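Side-chain contacts in neurotoxin (PDB 3N7L), which probably recognises gangliosides on nerve-cell surfaces, serving as the receptor-binding domain through which a botulinum neurotoxin attaches to neurons: residues Lys7-Gln12 with Leu18-Gly23; Pro321-Gly326 with Trp391-Tyr396; Gln362-Ser367 with Thr371-Ile376. All blocks are in the same frame, centred on the assembly; numbering follows the deposited sequence.

Interaction 1: Lys7-Gln12 with Leu18-Gly23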
ATOM      1  N   LYS A   7      -1.158 -26.334  -0.530  1.00 38.23           N
ATOM      2  CA  LYS A   7      -1.791 -25.406  -1.458  1.00 38.35           C
ATOM      3  C   LYS A   7      -2.660 -26.174  -2.456  1.00 37.37           C
ATOM      4  O   LYS A   7      -2.165 -27.022  -3.197  1.00 37.54           O
ATOM      5  CB  LYS A   7      -0.727 -24.596  -2.204  1.00 39.78           C
ATOM      6  CG  LYS A   7      -1.304 -23.567  -3.166  1.00 42.25           C
ATOM      7  CD  LYS A   7      -0.226 -22.893  -4.002  1.00 44.61           C
ATOM      8  CE  LYS A   7       0.652 -21.975  -3.174  1.00 45.98           C
ATOM      9  NZ  LYS A   7       1.658 -21.272  -4.027  1.00 46.95           N
ATOM     10  N   ILE A   8      -3.956 -25.875  -2.473  1.00 34.73           N
ATOM     11  CA  ILE A   8      -4.879 -26.558  -3.372  1.00 33.83           C
ATOM     12  C   ILE A   8      -5.419 -25.664  -4.487  1.00 32.50           C
ATOM     13  O   ILE A   8      -6.104 -26.132  -5.396  1.00 31.28           O
ATOM     14  CB  ILE A   8      -6.061 -27.176  -2.587  1.00 34.45           C
ATOM     15  CG1 ILE A   8      -6.778 -26.096  -1.768  1.00 34.62           C
ATOM     16  CG2 ILE A   8      -5.544 -28.276  -1.664  1.00 32.24           C
ATOM     17  CD1 ILE A   8      -8.017 -26.597  -1.048  1.00 35.31           C
ATOM     18  N   LEU A   9      -5.110 -24.375  -4.408  1.00 31.16           N
ATOM     19  CA  LEU A   9      -5.528 -23.416  -5.424  1.00 29.45           C
ATOM     20  C   LEU A   9      -4.502 -22.300  -5.460  1.00 28.79           C
ATOM     21  O   LEU A   9      -4.098 -21.780  -4.419  1.00 27.11           O
ATOM     22  CB  LEU A   9      -6.908 -22.833  -5.114  1.00 29.93           C
ATOM     23  CG  LEU A   9      -7.350 -21.715  -6.073  1.00 30.71           C
ATOM     24  CD1 LEU A   9      -7.372 -22.235  -7.506  1.00 32.28           C
ATOM     25  CD2 LEU A   9      -8.728 -21.202  -5.679  1.00 30.89           C
ATOM     26  N   SER A  10      -4.075 -21.942  -6.662  1.00 29.37           N
ATOM     27  CA  SER A  10      -3.085 -20.890  -6.840  1.00 31.29           C
ATOM     28  C   SER A  10      -3.434 -20.118  -8.101  1.00 31.06           C
ATOM     29  O   SER A  10      -2.920 -20.407  -9.180  1.00 32.30           O
ATOM     30  CB  SER A  10      -1.688 -21.508  -6.962  1.00 31.39           C
ATOM     31  OG  SER A  10      -0.707 -20.511  -7.167  1.00 36.41           O
ATOM     32  N   LEU A  11      -4.324 -19.141  -7.963  1.00 31.93           N
ATOM     33  CA  LEU A  11      -4.752 -18.337  -9.101  1.00 31.02           C
ATOM     34  C   LEU A  11      -3.696 -17.302  -9.456  1.00 32.35           C
ATOM     35  O   LEU A  11      -3.483 -16.340  -8.717  1.00 31.81           O
ATOM     36  CB  LEU A  11      -6.077 -17.646  -8.782  1.00 31.82           C
ATOM     37  CG  LEU A  11      -6.686 -16.753  -9.866  1.00 32.81           C
ATOM     38  CD1 LEU A  11      -6.867 -17.537 -11.168  1.00 32.12           C
ATOM     39  CD2 LEU A  11      -8.017 -16.218  -9.361  1.00 31.18           C
ATOM     40  N   GLN A  12      -3.034 -17.512 -10.589  1.00 33.56           N
ATOM     41  CA  GLN A  12      -1.987 -16.610 -11.044  1.00 35.08           C
ATOM     42  C   GLN A  12      -2.111 -16.245 -12.514  1.00 35.93           C
ATOM     43  O   GLN A  12      -2.777 -16.926 -13.291  1.00 35.92           O
ATOM     44  CB  GLN A  12      -0.613 -17.234 -10.801  1.00 34.24           C
ATOM     45  CG  GLN A  12      -0.145 -17.135  -9.369  1.00 37.70           C
ATOM     46  CD  GLN A  12       1.208 -17.770  -9.159  1.00 38.94           C
ATOM     47  OE1 GLN A  12       1.943 -17.403  -8.239  1.00 40.44           O
ATOM     48  NE2 GLN A  12       1.544 -18.739  -9.999  1.00 38.94           N
ATOM     49  N   LEU A  18      -4.942 -15.989 -16.984  1.00 39.58           N
ATOM     50  CA  LEU A  18      -5.276 -16.321 -15.600  1.00 38.26           C
ATOM     51  C   LEU A  18      -5.474 -17.830 -15.518  1.00 38.68           C
ATOM     52  O   LEU A  18      -6.261 -18.397 -16.272  1.00 38.69           O
ATOM     53  CB  LEU A  18      -6.557 -15.607 -15.155  1.00 36.71           C
ATOM     54  CG  LEU A  18      -6.446 -14.117 -14.833  1.00 34.75           C
ATOM     55  CD1 LEU A  18      -7.795 -13.590 -14.380  1.00 31.89           C
ATOM     56  CD2 LEU A  18      -5.399 -13.907 -13.747  1.00 35.86           C
ATOM     57  N   MET A  19      -4.767 -18.477 -14.598  1.00 38.52           N
ATOM     58  CA  MET A  19      -4.862 -19.922 -14.470  1.00 39.57           C
ATOM     59  C   MET A  19      -4.476 -20.415 -13.084  1.00 38.21           C
ATOM     60  O   MET A  19      -3.845 -19.695 -12.313  1.00 38.42           O
ATOM     61  CB  MET A  19      -3.937 -20.578 -15.490  1.00 41.85           C
ATOM     62  CG  MET A  19      -2.477 -20.215 -15.270  1.00 45.28           C
ATOM     63  SD  MET A  19      -1.361 -20.979 -16.457  1.00 52.39           S
ATOM     64  CE  MET A  19      -1.044 -22.576 -15.641  1.00 51.13           C
ATOM     65  N   ASP A  20      -4.851 -21.654 -12.782  1.00 36.44           N
ATOM     66  CA  ASP A  20      -4.514 -22.267 -11.503  1.00 36.07           C
ATOM     67  C   ASP A  20      -3.180 -22.975 -11.699  1.00 34.94           C
ATOM     68  O   ASP A  20      -3.044 -23.794 -12.599  1.00 35.48           O
ATOM     69  CB  ASP A  20      -5.571 -23.291 -11.096  1.00 33.63           C
ATOM     70  CG  ASP A  20      -5.164 -24.086  -9.868  1.00 34.71           C
ATOM     71  OD1 ASP A  20      -5.762 -25.154  -9.627  1.00 34.48           O
ATOM     72  OD2 ASP A  20      -4.249 -23.644  -9.141  1.00 31.68           O
ATOM     73  N   THR A  21      -2.203 -22.662 -10.858  1.00 34.49           N
ATOM     74  CA  THR A  21      -0.890 -23.279 -10.977  1.00 35.56           C
ATOM     75  C   THR A  21      -0.558 -24.185  -9.798  1.00 35.81           C
ATOM     76  O   THR A  21       0.605 -24.510  -9.576  1.00 36.25           O
ATOM     77  CB  THR A  21       0.217 -22.208 -11.085  1.00 35.55           C
ATOM     78  OG1 THR A  21       0.237 -21.424  -9.884  1.00 34.96           O
ATOM     79  CG2 THR A  21      -0.043 -21.292 -12.277  1.00 35.00           C
ATOM     80  N   SER A  22      -1.575 -24.593  -9.048  1.00 36.45           N
ATOM     81  CA  SER A  22      -1.361 -25.451  -7.883  1.00 38.27           C
ATOM     82  C   SER A  22      -1.056 -26.891  -8.284  1.00 38.98           C
ATOM     83  O   SER A  22      -0.308 -27.590  -7.602  1.00 39.35           O
ATOM     84  CB  SER A  22      -2.596 -25.442  -6.980  1.00 36.45           C
ATOM     85  OG  SER A  22      -3.671 -26.127  -7.595  1.00 36.03           O
ATOM     86  N   GLY A  23      -1.649 -27.323  -9.390  1.00 39.96           N
ATOM     87  CA  GLY A  23      -1.448 -28.677  -9.862  1.00 41.03           C
ATOM     88  C   GLY A  23      -2.779 -29.389  -9.994  1.00 42.67           C
ATOM     89  O   GLY A  23      -2.893 -30.385 -10.713  1.00 42.87           O
TER
HETATM   90  O   HOH W   1      -7.452 -25.999  -7.917  1.00 40.06           O

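Interaction 2: Pro321-Gly326 with Trp391-Tyr396. With SO4 (sulfate ion), chain B; SO4 (sulfate ion), chain D.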
ATOM      1  N   PRO A 321      20.295  28.842   6.892  1.00 24.31           N
ATOM      2  CA  PRO A 321      19.134  29.594   7.372  1.00 24.92           C
ATOM      3  C   PRO A 321      19.543  30.962   7.920  1.00 24.58           C
ATOM      4  O   PRO A 321      20.718  31.184   8.218  1.00 26.78           O
ATOM      5  CB  PRO A 321      18.561  28.674   8.442  1.00 24.73           C
ATOM      6  CG  PRO A 321      19.814  28.084   9.050  1.00 23.82           C
ATOM      7  CD  PRO A 321      20.678  27.780   7.842  1.00 22.96           C
ATOM      8  N   SER A 322      18.579  31.872   8.041  1.00 23.32           N
ATOM      9  CA  SER A 322      18.845  33.214   8.554  1.00 25.03           C
ATOM     10  C   SER A 322      19.533  33.179   9.925  1.00 26.06           C
ATOM     11  O   SER A 322      20.345  34.039  10.242  1.00 26.52           O
ATOM     12  CB  SER A 322      17.541  34.005   8.651  1.00 23.73           C
ATOM     13  OG  SER A 322      16.624  33.361   9.517  1.00 23.21           O
ATOM     14  N   ARG A 323      19.185  32.193  10.740  1.00 27.11           N
ATOM     15  CA  ARG A 323      19.785  32.032  12.058  1.00 29.25           C
ATOM     16  C   ARG A 323      19.966  30.534  12.254  1.00 30.11           C
ATOM     17  O   ARG A 323      19.241  29.743  11.654  1.00 29.81           O
ATOM     18  CB  ARG A 323      18.856  32.580  13.144  1.00 32.92           C
ATOM     19  CG  ARG A 323      17.426  32.102  12.979  1.00 37.42           C
ATOM     20  CD  ARG A 323      16.676  31.942  14.293  1.00 41.52           C
ATOM     21  NE  ARG A 323      16.548  33.189  15.034  1.00 42.43           N
ATOM     22  CZ  ARG A 323      15.582  33.433  15.914  1.00 43.79           C
ATOM     23  NH1 ARG A 323      14.650  32.521  16.157  1.00 42.18           N
ATOM     24  NH2 ARG A 323      15.557  34.586  16.565  1.00 43.49           N
ATOM     25  N   ASN A 324      20.921  30.136  13.089  1.00 31.29           N
ATOM     26  CA  ASN A 324      21.145  28.715  13.332  1.00 32.74           C
ATOM     27  C   ASN A 324      19.870  28.089  13.908  1.00 32.05           C
ATOM     28  O   ASN A 324      19.308  28.596  14.875  1.00 31.95           O
ATOM     29  CB  ASN A 324      22.299  28.522  14.314  1.00 37.05           C
ATOM     30  CG  ASN A 324      22.770  27.084  14.380  1.00 39.69           C
ATOM     31  OD1 ASN A 324      21.975  26.171  14.594  1.00 40.92           O
ATOM     32  ND2 ASN A 324      24.070  26.875  14.196  1.00 41.54           N
ATOM     33  N   LEU A 325      19.416  26.987  13.317  1.00 31.38           N
ATOM     34  CA  LEU A 325      18.198  26.330  13.782  1.00 30.69           C
ATOM     35  C   LEU A 325      18.437  25.382  14.953  1.00 31.90           C
ATOM     36  O   LEU A 325      17.506  25.041  15.683  1.00 29.66           O
ATOM     37  CB  LEU A 325      17.538  25.559  12.636  1.00 30.41           C
ATOM     38  CG  LEU A 325      17.180  26.343  11.365  1.00 29.97           C
ATOM     39  CD1 LEU A 325      16.490  25.415  10.375  1.00 30.76           C
ATOM     40  CD2 LEU A 325      16.275  27.516  11.714  1.00 30.93           C
ATOM     41  N   GLY A 326      19.684  24.954  15.125  1.00 31.05           N
ATOM     42  CA  GLY A 326      20.005  24.046  16.208  1.00 32.24           C
ATOM     43  C   GLY A 326      21.243  23.227  15.903  1.00 33.84           C
ATOM     44  O   GLY A 326      21.687  23.156  14.754  1.00 33.21           O
ATOM     45  N   TRP A 391      11.242  42.017   9.540  1.00 27.92           N
ATOM     46  CA  TRP A 391      11.195  42.454  10.933  1.00 29.38           C
ATOM     47  C   TRP A 391      11.159  41.383  12.019  1.00 29.04           C
ATOM     48  O   TRP A 391      11.757  41.555  13.082  1.00 28.87           O
ATOM     49  CB  TRP A 391      10.001  43.388  11.140  1.00 31.83           C
ATOM     50  CG  TRP A 391      10.037  44.599  10.268  1.00 34.99           C
ATOM     51  CD1 TRP A 391       9.270  44.839   9.164  1.00 37.41           C
ATOM     52  CD2 TRP A 391      10.897  45.733  10.415  1.00 36.06           C
ATOM     53  NE1 TRP A 391       9.596  46.059   8.615  1.00 37.25           N
ATOM     54  CE2 TRP A 391      10.593  46.628   9.364  1.00 37.26           C
ATOM     55  CE3 TRP A 391      11.896  46.081  11.333  1.00 37.23           C
ATOM     56  CZ2 TRP A 391      11.253  47.852   9.206  1.00 39.10           C
ATOM     57  CZ3 TRP A 391      12.555  47.298  11.177  1.00 38.20           C
ATOM     58  CH2 TRP A 391      12.228  48.170  10.121  1.00 39.05           C
ATOM     59  N   PHE A 392      10.458  40.287  11.762  1.00 26.39           N
ATOM     60  CA  PHE A 392      10.326  39.232  12.758  1.00 26.46           C
ATOM     61  C   PHE A 392      10.665  37.853  12.230  1.00 24.82           C
ATOM     62  O   PHE A 392      10.718  37.630  11.025  1.00 25.15           O
ATOM     63  CB  PHE A 392       8.884  39.187  13.279  1.00 25.28           C
ATOM     64  CG  PHE A 392       8.407  40.481  13.871  1.00 27.73           C
ATOM     65  CD1 PHE A 392       8.868  40.907  15.115  1.00 25.57           C
ATOM     66  CD2 PHE A 392       7.495  41.278  13.181  1.00 26.38           C
ATOM     67  CE1 PHE A 392       8.426  42.109  15.667  1.00 28.49           C
ATOM     68  CE2 PHE A 392       7.046  42.483  13.724  1.00 28.95           C
ATOM     69  CZ  PHE A 392       7.511  42.900  14.968  1.00 27.43           C
ATOM     70  N   ASN A 393      10.895  36.932  13.159  1.00 22.83           N
ATOM     71  CA  ASN A 393      11.149  35.548  12.814  1.00 23.48           C
ATOM     72  C   ASN A 393       9.761  34.902  12.785  1.00 22.08           C
ATOM     73  O   ASN A 393       8.837  35.378  13.446  1.00 21.24           O
ATOM     74  CB  ASN A 393      12.031  34.891  13.872  1.00 24.25           C
ATOM     75  CG  ASN A 393      13.476  35.309  13.750  1.00 25.36           C
ATOM     76  OD1 ASN A 393      14.152  34.948  12.790  1.00 26.02           O
ATOM     77  ND2 ASN A 393      13.956  36.086  14.714  1.00 25.90           N
ATOM     78  N   HIS A 394       9.616  33.835  12.012  1.00 20.81           N
ATOM     79  CA  HIS A 394       8.338  33.148  11.878  1.00 20.72           C
ATOM     80  C   HIS A 394       8.560  31.650  11.975  1.00 18.98           C
ATOM     81  O   HIS A 394       9.590  31.141  11.527  1.00 19.26           O
ATOM     82  CB  HIS A 394       7.711  33.460  10.514  1.00 20.96           C
ATOM     83  CG  HIS A 394       7.548  34.921  10.243  1.00 23.40           C
ATOM     84  ND1 HIS A 394       6.424  35.627  10.613  1.00 24.52           N
ATOM     85  CD2 HIS A 394       8.387  35.820   9.675  1.00 23.60           C
ATOM     86  CE1 HIS A 394       6.576  36.898  10.285  1.00 24.76           C
ATOM     87  NE2 HIS A 394       7.759  37.041   9.715  1.00 26.82           N
ATOM     88  N   GLU A 395       7.597  30.954  12.562  1.00 18.49           N
ATOM     89  CA  GLU A 395       7.672  29.505  12.690  1.00 19.71           C
ATOM     90  C   GLU A 395       7.353  28.890  11.332  1.00 20.59           C
ATOM     91  O   GLU A 395       6.352  29.232  10.708  1.00 20.68           O
ATOM     92  CB  GLU A 395       6.661  29.003  13.733  1.00 20.93           C
ATOM     93  CG  GLU A 395       7.066  29.270  15.190  1.00 23.05           C
ATOM     94  CD  GLU A 395       8.103  28.277  15.719  1.00 26.07           C
ATOM     95  OE1 GLU A 395       8.779  28.594  16.722  1.00 27.01           O
ATOM     96  OE2 GLU A 395       8.234  27.172  15.146  1.00 26.45           O
ATOM     97  N   TYR A 396       8.222  28.000  10.872  1.00 19.46           N
ATOM     98  CA  TYR A 396       8.031  27.313   9.605  1.00 18.04           C
ATOM     99  C   TYR A 396       8.224  25.825   9.830  1.00 19.42           C
ATOM    100  O   TYR A 396       9.196  25.409  10.473  1.00 17.16           O
ATOM    101  CB  TYR A 396       9.054  27.783   8.552  1.00 18.73           C
ATOM    102  CG  TYR A 396       8.830  29.192   8.046  1.00 18.18           C
ATOM    103  CD1 TYR A 396       7.711  29.506   7.273  1.00 20.20           C
ATOM    104  CD2 TYR A 396       9.711  30.216   8.375  1.00 20.19           C
ATOM    105  CE1 TYR A 396       7.474  30.816   6.846  1.00 19.98           C
ATOM    106  CE2 TYR A 396       9.484  31.526   7.954  1.00 20.98           C
ATOM    107  CZ  TYR A 396       8.363  31.817   7.193  1.00 20.72           C
ATOM    108  OH  TYR A 396       8.123  33.113   6.789  1.00 23.03           O
TER
HETATM  109  S   SO4 B1301       7.946  40.544   8.613  1.00 34.83           S
HETATM  110  O1  SO4 B1301       7.044  41.107   9.622  1.00 37.99           O
HETATM  111  O2  SO4 B1301       8.711  41.630   7.976  1.00 38.04           O
HETATM  112  O3  SO4 B1301       7.166  39.821   7.576  1.00 35.27           O
HETATM  113  O4  SO4 B1301       8.865  39.599   9.280  1.00 34.72           O
HETATM  114  S   SO4 D1303      25.963  23.524  14.713  1.00 61.72           S
HETATM  115  O1  SO4 D1303      25.261  24.416  15.648  1.00 60.45           O
HETATM  116  O2  SO4 D1303      26.672  24.322  13.698  1.00 60.32           O
HETATM  117  O3  SO4 D1303      24.991  22.615  14.029  1.00 61.24           O
HETATM  118  O4  SO4 D1303      26.916  22.697  15.476  1.00 61.46           O
HETATM  119  O   HOH W   2      16.609  35.029  11.724  1.00 25.60           O

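Interaction 3: Gln362-Ser367 with Thr371-Ile376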
ATOM      1  N   GLN A 362      13.109   5.935   4.291  1.00 21.33           N
ATOM      2  CA  GLN A 362      13.960   6.801   5.071  1.00 20.74           C
ATOM      3  C   GLN A 362      14.999   7.304   4.084  1.00 21.85           C
ATOM      4  O   GLN A 362      15.410   6.578   3.174  1.00 20.94           O
ATOM      5  CB  GLN A 362      14.599   6.047   6.236  1.00 23.73           C
ATOM      6  CG  GLN A 362      13.681   5.977   7.452  1.00 23.89           C
ATOM      7  CD  GLN A 362      14.344   5.348   8.666  1.00 26.61           C
ATOM      8  OE1 GLN A 362      14.205   5.839   9.787  1.00 27.09           O
ATOM      9  NE2 GLN A 362      15.058   4.254   8.449  1.00 23.64           N
ATOM     10  N   LEU A 363      15.381   8.565   4.247  1.00 21.38           N
ATOM     11  CA  LEU A 363      16.341   9.208   3.368  1.00 22.39           C
ATOM     12  C   LEU A 363      17.540   9.715   4.163  1.00 21.81           C
ATOM     13  O   LEU A 363      17.397  10.496   5.098  1.00 22.15           O
ATOM     14  CB  LEU A 363      15.651  10.370   2.634  1.00 20.11           C
ATOM     15  CG  LEU A 363      14.582   9.933   1.623  1.00 20.08           C
ATOM     16  CD1 LEU A 363      13.589  11.059   1.365  1.00 21.71           C
ATOM     17  CD2 LEU A 363      15.269   9.504   0.333  1.00 18.30           C
ATOM     18  N   PHE A 364      18.724   9.256   3.779  1.00 22.53           N
ATOM     19  CA  PHE A 364      19.958   9.656   4.446  1.00 22.80           C
ATOM     20  C   PHE A 364      20.780  10.582   3.548  1.00 21.78           C
ATOM     21  O   PHE A 364      20.967  10.298   2.368  1.00 20.76           O
ATOM     22  CB  PHE A 364      20.774   8.404   4.794  1.00 22.68           C
ATOM     23  CG  PHE A 364      20.054   7.456   5.709  1.00 23.68           C
ATOM     24  CD1 PHE A 364      20.090   7.638   7.088  1.00 25.32           C
ATOM     25  CD2 PHE A 364      19.294   6.411   5.190  1.00 24.70           C
ATOM     26  CE1 PHE A 364      19.372   6.795   7.939  1.00 25.29           C
ATOM     27  CE2 PHE A 364      18.574   5.564   6.030  1.00 23.93           C
ATOM     28  CZ  PHE A 364      18.613   5.759   7.407  1.00 24.73           C
ATOM     29  N   LEU A 365      21.253  11.695   4.103  1.00 21.42           N
ATOM     30  CA  LEU A 365      22.075  12.624   3.336  1.00 22.39           C
ATOM     31  C   LEU A 365      23.337  11.883   2.900  1.00 23.88           C
ATOM     32  O   LEU A 365      24.023  11.260   3.715  1.00 23.21           O
ATOM     33  CB  LEU A 365      22.457  13.844   4.180  1.00 22.28           C
ATOM     34  CG  LEU A 365      23.445  14.807   3.505  1.00 25.56           C
ATOM     35  CD1 LEU A 365      22.819  15.379   2.247  1.00 24.35           C
ATOM     36  CD2 LEU A 365      23.827  15.925   4.467  1.00 24.75           C
ATOM     37  N   SER A 366      23.628  11.953   1.608  1.00 22.74           N
ATOM     38  CA  SER A 366      24.779  11.290   1.025  1.00 25.08           C
ATOM     39  C   SER A 366      26.045  12.134   1.060  1.00 26.37           C
ATOM     40  O   SER A 366      25.996  13.358   0.953  1.00 25.65           O
ATOM     41  CB  SER A 366      24.471  10.926  -0.425  1.00 25.81           C
ATOM     42  OG  SER A 366      25.655  10.607  -1.128  1.00 28.45           O
ATOM     43  N   SER A 367      27.181  11.468   1.220  1.00 26.57           N
ATOM     44  CA  SER A 367      28.455  12.167   1.224  1.00 28.46           C
ATOM     45  C   SER A 367      28.955  12.160  -0.212  1.00 28.30           C
ATOM     46  O   SER A 367      29.329  11.111  -0.739  1.00 28.30           O
ATOM     47  CB  SER A 367      29.469  11.459   2.124  1.00 29.45           C
ATOM     48  OG  SER A 367      30.685  12.179   2.140  1.00 30.91           O
ATOM     49  N   THR A 371      27.503   6.116  -1.085  1.00 28.64           N
ATOM     50  CA  THR A 371      26.573   5.450  -0.177  1.00 28.59           C
ATOM     51  C   THR A 371      26.927   5.720   1.289  1.00 28.88           C
ATOM     52  O   THR A 371      26.326   5.146   2.201  1.00 27.98           O
ATOM     53  CB  THR A 371      26.544   3.927  -0.418  1.00 28.83           C
ATOM     54  OG1 THR A 371      27.884   3.441  -0.553  1.00 30.88           O
ATOM     55  CG2 THR A 371      25.754   3.598  -1.675  1.00 28.86           C
ATOM     56  N   ASN A 372      27.897   6.604   1.509  1.00 29.39           N
ATOM     57  CA  ASN A 372      28.311   6.962   2.859  1.00 29.95           C
ATOM     58  C   ASN A 372      27.317   7.969   3.416  1.00 30.05           C
ATOM     59  O   ASN A 372      27.065   9.009   2.808  1.00 28.38           O
ATOM     60  CB  ASN A 372      29.721   7.554   2.842  1.00 33.71           C
ATOM     61  CG  ASN A 372      30.754   6.566   2.334  1.00 37.01           C
ATOM     62  OD1 ASN A 372      30.920   5.483   2.899  1.00 37.66           O
ATOM     63  ND2 ASN A 372      31.446   6.928   1.259  1.00 37.78           N
ATOM     64  N   ARG A 373      26.755   7.651   4.579  1.00 29.62           N
ATOM     65  CA  ARG A 373      25.751   8.498   5.207  1.00 29.74           C
ATOM     66  C   ARG A 373      26.308   9.583   6.114  1.00 29.83           C
ATOM     67  O   ARG A 373      27.238   9.346   6.886  1.00 30.87           O
ATOM     68  CB  ARG A 373      24.778   7.621   5.996  1.00 29.44           C
ATOM     69  CG  ARG A 373      24.205   6.484   5.170  1.00 28.47           C
ATOM     70  CD  ARG A 373      23.274   5.608   5.984  1.00 29.29           C
ATOM     71  NE  ARG A 373      22.733   4.517   5.178  1.00 27.28           N
ATOM     72  CZ  ARG A 373      21.820   3.652   5.611  1.00 30.07           C
ATOM     73  NH1 ARG A 373      21.382   2.690   4.810  1.00 31.99           N
ATOM     74  NH2 ARG A 373      21.344   3.748   6.846  1.00 28.89           N
ATOM     75  N   LEU A 374      25.715  10.771   6.023  1.00 28.63           N
ATOM     76  CA  LEU A 374      26.124  11.916   6.834  1.00 27.94           C
ATOM     77  C   LEU A 374      25.012  12.373   7.770  1.00 27.29           C
ATOM     78  O   LEU A 374      25.262  13.093   8.730  1.00 27.78           O
ATOM     79  CB  LEU A 374      26.510  13.096   5.941  1.00 28.88           C
ATOM     80  CG  LEU A 374      27.692  12.916   4.991  1.00 28.67           C
ATOM     81  CD1 LEU A 374      27.934  14.217   4.241  1.00 27.28           C
ATOM     82  CD2 LEU A 374      28.927  12.515   5.785  1.00 26.99           C
ATOM     83  N   GLY A 375      23.780  11.974   7.478  1.00 25.18           N
ATOM     84  CA  GLY A 375      22.671  12.388   8.319  1.00 24.66           C
ATOM     85  C   GLY A 375      21.349  11.810   7.858  1.00 22.17           C
ATOM     86  O   GLY A 375      21.305  11.060   6.888  1.00 21.26           O
ATOM     87  N   ILE A 376      20.271  12.158   8.552  1.00 21.22           N
ATOM     88  CA  ILE A 376      18.958  11.647   8.190  1.00 20.54           C
ATOM     89  C   ILE A 376      17.976  12.800   7.975  1.00 19.56           C
ATOM     90  O   ILE A 376      18.106  13.858   8.589  1.00 20.51           O
ATOM     91  CB  ILE A 376      18.438  10.664   9.280  1.00 21.81           C
ATOM     92  CG1 ILE A 376      17.170   9.963   8.793  1.00 22.73           C
ATOM     93  CG2 ILE A 376      18.192  11.405  10.594  1.00 20.81           C
ATOM     94  CD1 ILE A 376      16.683   8.884   9.733  1.00 22.14           C
TER

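Interaction 1: Lys7-Gln12 with Leu18-Gly23
Gln-12 and Met-19 form an antiparallel hydrogen-bonded pair, with Leu-11 and Asp-20 as the non-hydrogen-bonded pair beside it, in a beta hairpin whose short strand axes approach to 4.7 Å, running at 164°. One more backbone bond follows, Thr-21 N to Ser-10 O at 2.9 Å, but the amide of Ser-10 goes to a side chain. The CG of Asp-20 stands anti to the backbone N (chi1 172°), which carries OD2 to within 3.0 Å of Ser-10 N. Ser-22 N, 2.8 Å from the same OD2, closes an Asx turn. The two amides approach OD2 from opposite faces of the carboxylate, well out of its plane, whereas Ser-22 OG meets it on the syn side. Aspartate suits the place because one short side chain can bind the amide of the partner strand and that of its own turn. Leu-9 lays CD1 against the carboxylate, 3.7 Å from Asp-20 CG, while Leu-9 and Leu-11 also pack on Val-58 inside the sandwich of this concanavalin-like unit. On the other side, Ser-10 OG donates to Thr-21 OG1 over 3.0 Å. With OD2 gripped by three donors and OD1 bonded to Ala-26 N, the buried carboxylate would tend to stay ionised and rigidly oriented.

Interaction 2: Pro321-Gly326 with Trp391-Tyr396
Arg-323 and Asn-393 meet flat group to flat group, the amide of Asn-393 lying over one face of the guanidinium. Asn-393 CG sits 3.5 Å above the guanidinium plane, over its centre, and the two planes differ by 32°. The Arg-323 chain is bent at chi2 (148°) and chi3, bringing the head over from the loop between strands 313-318 and 329-335. This overlap is the tight part, yet no direct hydrogen bond spans it: Arg-323 NH2 and Asn-393 ND2 are both donors. Arginine suits the place because its long chain carries a flat group with several N-H donors: NH1 bonds Ser-383 O while the face lies under the amide. Asn-393 ND2 bonds a glycerol, probably from the crystallisation liquor.

The rest of this surface contact is looser. Ser-322 OG and Asn-393 OD1 stand 4.4 Å apart; a water 2.8 Å from Ser-322 OG donates to Asn-393 OD1 and so bridges the two. Ser-322 OG is also bonded to Lys-385 N. Small polar groups like these can share a water without close packing. Asn-324 OD1 accepts from Gly-326 N in an Asx turn, and Asn-324 ND2 reaches a sulfate.

Another sulfate, like the first probably from the crystallisation liquor, is held by Tyr-390 N, Trp-391 N, Phe-392 N and His-394 NE2. The exposed Trp-391 and Phe-392 are consistent with the ganglioside-binding loop reported for this serotype. Joined by one face-on contact and one water, the two segments are only lightly coupled, while the donors round the sulfate suggest that this surface could accept an anionic group.

Interaction 3: Gln362-Ser367 with Thr371-Ile376
Phe-364 and Ile-376 stand side by side on neighbouring strands of a beta hairpin, 359-366 with 373-384, in the beta-trefoil half of the domain. Phe-364 CE1 touches Ile-376 CD1 at 3.8 Å, and the two form a non-hydrogen-bonded pair. Next to them the pairing slips by one residue: Leu-374 and Gly-375 both lie opposite Leu-365, a beta bulge in which Leu-374 N donates to Leu-365 O while Leu-365 N donates to Gly-375 O. The second bond is bent, its donor well above the carbonyl plane.

Arg-373 lies over the Phe-364 ring. Its CB leaves the backbone away from the opposite strand, but a chi1 of -52°, with CG beside the backbone N, turns the chain back, and its extended run from CG to NE lays it along Phe-364. CG comes to 3.9 Å from Phe-364 CB. CD lies over the ring, 3.7 Å from Phe-364 CG, in a CH-pi contact. NE passes above Phe-364 CD2, and CZ lies 4.0 Å from the ring centroid in a cation-pi contact. The guanidinium is stacked nearly flat, its plane 16° from that of the ring. NH2 reaches toward the rim, 3.4 Å from Phe-364 CE2, while NH1 turns outward to a salt bridge with Glu-300. Arginine suits the place because its long aliphatic part covers an aromatic face and its charged end still finds an acid.

At the turn end, Leu-374 packs its CG against Ser-367 CB at 3.7 Å. Gly-375 presents no side chain to Leu-365, and its carbonyl O sits at the edge of the Phe-364 ring. Its own N, buried in the bulge, has no hydrogen-bond partner in the model.

Interactions 2 and 3 belong to the C-terminal trefoil unit and reach the same sheet, since strand 373-384 of interaction 3 is the neighbour of strand 394-402, which carries part of interaction 2. Their centres are 25 Å apart and their nearest atoms about 12 Å. Interaction 3 is a partly buried hairpin of that sheet, while interaction 2 lies at the surface, where a loop meets the start of strand 394-402; ganglioside contact is plausible there for residues 391-393. Interaction 1 lies in the N-terminal concanavalin-like unit, with its centre 61 Å from that of interaction 2 and on the opposite side of the chain's centre. None of the three touches another.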